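Pyridoxine 4-oxidase (Mesorhizobium loti, PDB 4HA6) uses FAD to oxidise the 4-hydroxymethyl group of pyridoxine to the aldehyde pyridoxal, with molecular oxygen as electron acceptor, as a member of the GMC oxidoreductase family. Local coordinates at residues G369-S374 against D380-D385. Sequence-based numbering, arbitrary orientation.
Sequences GSVRIS and DRLIID
Gly369 CA lies 3.1 Å from Asp385 O in a CA-H...O contact, where the two arms of a short antiparallel β-hairpin begin to pair. Ser370 and Asp385 form a hydrogen-bonded pair. Ser370 N donates to Asp385 O, and Asp385 N returns a straighter bond to Ser370 O, 168° at the hydrogen. One water joins Ser370 OG to Asp385 OD1, while Asp385 OD2 accepts from Ala387 N. Another water joins Ser370 OG to Ile383 O. Val371 and Ile384, a non-hydrogen-bonded pair, lie side by side. With chi1 at -168°, Val371 CG1 stands anti to the backbone N and meets Ile384 CG1 at 3.9 Å. The same methyl touches Leu382 CD1. Arg372 and Ile383 exchange two backbone bonds. In one of two modelled positions of Arg372, the chain bends at chi3 (-86°) and Ile383 CG2 covers one guanidinium face near its rim, 3.6 Å from Arg372 NH2. Ile373 CG2 meets Leu382 CD2. Ser374 OG donates to Arg381 O at 2.6 Å, in the carbonyl plane and on a lone pair, fastening the hairpin beyond its strands. Ser374 CB touches Ile383 CG1 at 3.9 Å. With an alanine in place of Ile383, Ser374 CB and, in this conformer, the guanidinium face would probably both lose their packing partner. A water accepts from Ser374 N. Arg381 forms a salt bridge with Glu63. Val371, Ile373, Leu382 and Ile384 pack against helix 252-262. Ile373 also reaches Leu271 of helix 268-273, and Leu382 and Ile384 touch Tyr60 of strand 60-61.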
ATOM      1  N   GLY A 369      10.553  -0.616 -11.313  1.00  2.23           N
ATOM      2  CA  GLY A 369       9.935  -1.277 -12.441  1.00  3.91           C
ATOM      3  C   GLY A 369       9.037  -0.365 -13.246  1.00  4.34           C
ATOM      4  O   GLY A 369       9.200   0.866 -13.232  1.00  2.45           O
ATOM      5  N   SER A 370       8.079  -0.957 -13.958  1.00  2.67           N
ATOM      6  CA  SER A 370       7.215  -0.139 -14.812  1.00 10.47           C
ATOM      7  C   SER A 370       5.888  -0.823 -15.052  1.00  7.00           C
ATOM      8  O   SER A 370       5.788  -2.051 -14.928  1.00  2.77           O
ATOM      9  CB  SER A 370       7.888   0.138 -16.155  1.00  4.94           C
ATOM     10  OG  SER A 370       8.014  -1.060 -16.921  1.00 10.72           O
ATOM     11  N   VAL A 371       4.871  -0.017 -15.352  1.00  5.97           N
ATOM     12  CA  VAL A 371       3.577  -0.517 -15.831  1.00  3.78           C
ATOM     13  C   VAL A 371       3.303   0.164 -17.168  1.00  3.89           C
ATOM     14  O   VAL A 371       3.474   1.386 -17.293  1.00  3.69           O
ATOM     15  CB  VAL A 371       2.420  -0.152 -14.878  1.00  7.99           C
ATOM     16  CG1 VAL A 371       1.161  -0.934 -15.254  1.00  8.56           C
ATOM     17  CG2 VAL A 371       2.793  -0.436 -13.441  1.00 16.41           C
ATOM     18  N   ARG A 372       2.893  -0.625 -18.161  1.00  8.05           N
ATOM     19  CA  ARG A 372       2.577  -0.140 -19.511  0.55  9.29           C
ATOM     20  C   ARG A 372       1.223  -0.699 -19.925  1.00 11.79           C
ATOM     21  O   ARG A 372       0.932  -1.856 -19.628  1.00  8.06           O
ATOM     22  CB  ARG A 372       3.586  -0.685 -20.529  0.55  6.45           C
ATOM     23  CG  ARG A 372       4.946  -0.039 -20.529  0.55 10.15           C
ATOM     24  CD  ARG A 372       5.863  -0.746 -21.550  0.55 10.73           C
ATOM     25  NE  ARG A 372       6.538  -1.918 -20.992  0.55  8.19           N
ATOM     26  CZ  ARG A 372       6.640  -3.100 -21.598  0.55  9.47           C
ATOM     27  NH1 ARG A 372       6.095  -3.298 -22.793  0.55  9.80           N
ATOM     28  NH2 ARG A 372       7.281  -4.091 -21.002  0.55 11.12           N
ATOM     29  N   ILE A 373       0.407   0.090 -20.623  1.00  6.28           N
ATOM     30  CA  ILE A 373      -0.824  -0.468 -21.199  1.00  9.41           C
ATOM     31  C   ILE A 373      -0.430  -1.362 -22.378  1.00 11.00           C
ATOM     32  O   ILE A 373       0.561  -1.062 -23.080  1.00 10.77           O
ATOM     33  CB  ILE A 373      -1.797   0.628 -21.700  1.00  6.53           C
ATOM     34  CG1 ILE A 373      -1.088   1.608 -22.641  1.00  5.73           C
ATOM     35  CG2 ILE A 373      -2.438   1.386 -20.520  1.00  7.65           C
ATOM     36  CD1 ILE A 373      -2.046   2.548 -23.395  1.00  7.69           C
ATOM     37  N   SER A 374      -1.176  -2.448 -22.600  1.00  2.19           N
ATOM     38  CA  SER A 374      -0.916  -3.322 -23.757  1.00  3.89           C
ATOM     39  C   SER A 374      -1.778  -2.956 -24.976  1.00 18.69           C
ATOM     40  O   SER A 374      -1.500  -3.373 -26.110  1.00 10.95           O
ATOM     41  CB  SER A 374      -1.124  -4.805 -23.389  1.00  5.20           C
ATOM     42  OG  SER A 374      -2.499  -5.101 -23.120  1.00  8.28           O
ATOM     43  N   ASP A 380      -7.769  -4.891 -22.080  1.00 13.90           N
ATOM     44  CA  ASP A 380      -6.384  -5.234 -22.425  1.00 10.21           C
ATOM     45  C   ASP A 380      -5.538  -5.231 -21.157  1.00 15.65           C
ATOM     46  O   ASP A 380      -5.423  -4.197 -20.482  1.00  8.00           O
ATOM     47  CB  ASP A 380      -5.802  -4.209 -23.404  1.00  8.36           C
ATOM     48  CG  ASP A 380      -6.508  -4.211 -24.736  1.00 15.57           C
ATOM     49  OD1 ASP A 380      -6.540  -3.149 -25.409  1.00 11.98           O
ATOM     50  OD2 ASP A 380      -7.038  -5.277 -25.101  1.00  9.97           O
ATOM     51  N   ARG A 381      -4.931  -6.367 -20.832  1.00  8.58           N
ATOM     52  CA  ARG A 381      -4.246  -6.485 -19.547  1.00 14.28           C
ATOM     53  C   ARG A 381      -3.000  -5.605 -19.469  1.00 16.90           C
ATOM     54  O   ARG A 381      -2.349  -5.330 -20.486  1.00 14.67           O
ATOM     55  CB  ARG A 381      -3.907  -7.944 -19.236  1.00 22.51           C
ATOM     56  CG  ARG A 381      -3.050  -8.601 -20.275  1.00 24.25           C
ATOM     57  CD  ARG A 381      -1.676  -8.905 -19.724  1.00 27.96           C
ATOM     58  NE  ARG A 381      -0.735  -9.259 -20.785  1.00 26.45           N
ATOM     59  CZ  ARG A 381       0.536  -9.581 -20.570  1.00 35.82           C
ATOM     60  NH1 ARG A 381       1.012  -9.603 -19.329  1.00 34.29           N
ATOM     61  NH2 ARG A 381       1.331  -9.883 -21.592  1.00 26.40           N
ATOM     62  N   LEU A 382      -2.695  -5.133 -18.264  1.00 14.80           N
ATOM     63  CA  LEU A 382      -1.517  -4.308 -18.064  1.00 12.84           C
ATOM     64  C   LEU A 382      -0.264  -5.160 -18.112  1.00  9.17           C
ATOM     65  O   LEU A 382      -0.284  -6.331 -17.719  1.00 10.10           O
ATOM     66  CB  LEU A 382      -1.586  -3.555 -16.733  1.00  8.21           C
ATOM     67  CG  LEU A 382      -2.661  -2.479 -16.587  1.00 13.97           C
ATOM     68  CD1 LEU A 382      -2.728  -1.953 -15.153  1.00 10.98           C
ATOM     69  CD2 LEU A 382      -2.460  -1.322 -17.572  1.00  5.38           C
ATOM     70  N   ILE A 383       0.816  -4.561 -18.610  1.00  5.36           N
ATOM     71  CA  ILE A 383       2.134  -5.185 -18.592  1.00  7.89           C
ATOM     72  C   ILE A 383       2.901  -4.624 -17.391  1.00 10.25           C
ATOM     73  O   ILE A 383       3.340  -3.470 -17.407  1.00  6.74           O
ATOM     74  CB  ILE A 383       2.894  -4.909 -19.887  1.00  8.77           C
ATOM     75  CG1 ILE A 383       2.019  -5.276 -21.100  1.00  9.41           C
ATOM     76  CG2 ILE A 383       4.242  -5.653 -19.902  1.00  5.42           C
ATOM     77  CD1 ILE A 383       2.749  -5.183 -22.424  1.00 15.01           C
ATOM     78  N   ILE A 384       3.022  -5.443 -16.348  1.00  7.15           N
ATOM     79  CA  ILE A 384       3.544  -5.017 -15.053  1.00  6.60           C
ATOM     80  C   ILE A 384       4.862  -5.729 -14.766  1.00  6.71           C
ATOM     81  O   ILE A 384       4.894  -6.958 -14.587  1.00  6.35           O
ATOM     82  CB  ILE A 384       2.550  -5.354 -13.921  1.00  6.37           C
ATOM     83  CG1 ILE A 384       1.216  -4.640 -14.141  1.00  6.83           C
ATOM     84  CG2 ILE A 384       3.140  -5.006 -12.546  1.00  5.02           C
ATOM     85  CD1 ILE A 384       0.046  -5.299 -13.398  1.00  6.24           C
ATOM     86  N   ASP A 385       5.950  -4.961 -14.740  1.00  4.43           N
ATOM     87  CA  ASP A 385       7.258  -5.522 -14.418  1.00  9.21           C
ATOM     88  C   ASP A 385       7.809  -4.839 -13.183  1.00  9.93           C
ATOM     89  O   ASP A 385       8.456  -3.809 -13.305  1.00  6.25           O
ATOM     90  CB  ASP A 385       8.236  -5.329 -15.586  1.00  9.02           C
ATOM     91  CG  ASP A 385       9.669  -5.724 -15.225  1.00 18.15           C
ATOM     92  OD1 ASP A 385      10.613  -5.250 -15.897  1.00 18.80           O
ATOM     93  OD2 ASP A 385       9.857  -6.503 -14.263  1.00  9.82           O
TER
HETATM   94  O   HOH W   1       5.979  -2.747 -17.943  1.00  4.08           O
HETATM   95  O   HOH W   2      10.254  -2.552 -16.278  1.00 12.82           O
HETATM   96  O   HOH W   3      -3.462  -2.127 -21.263  1.00  9.20           O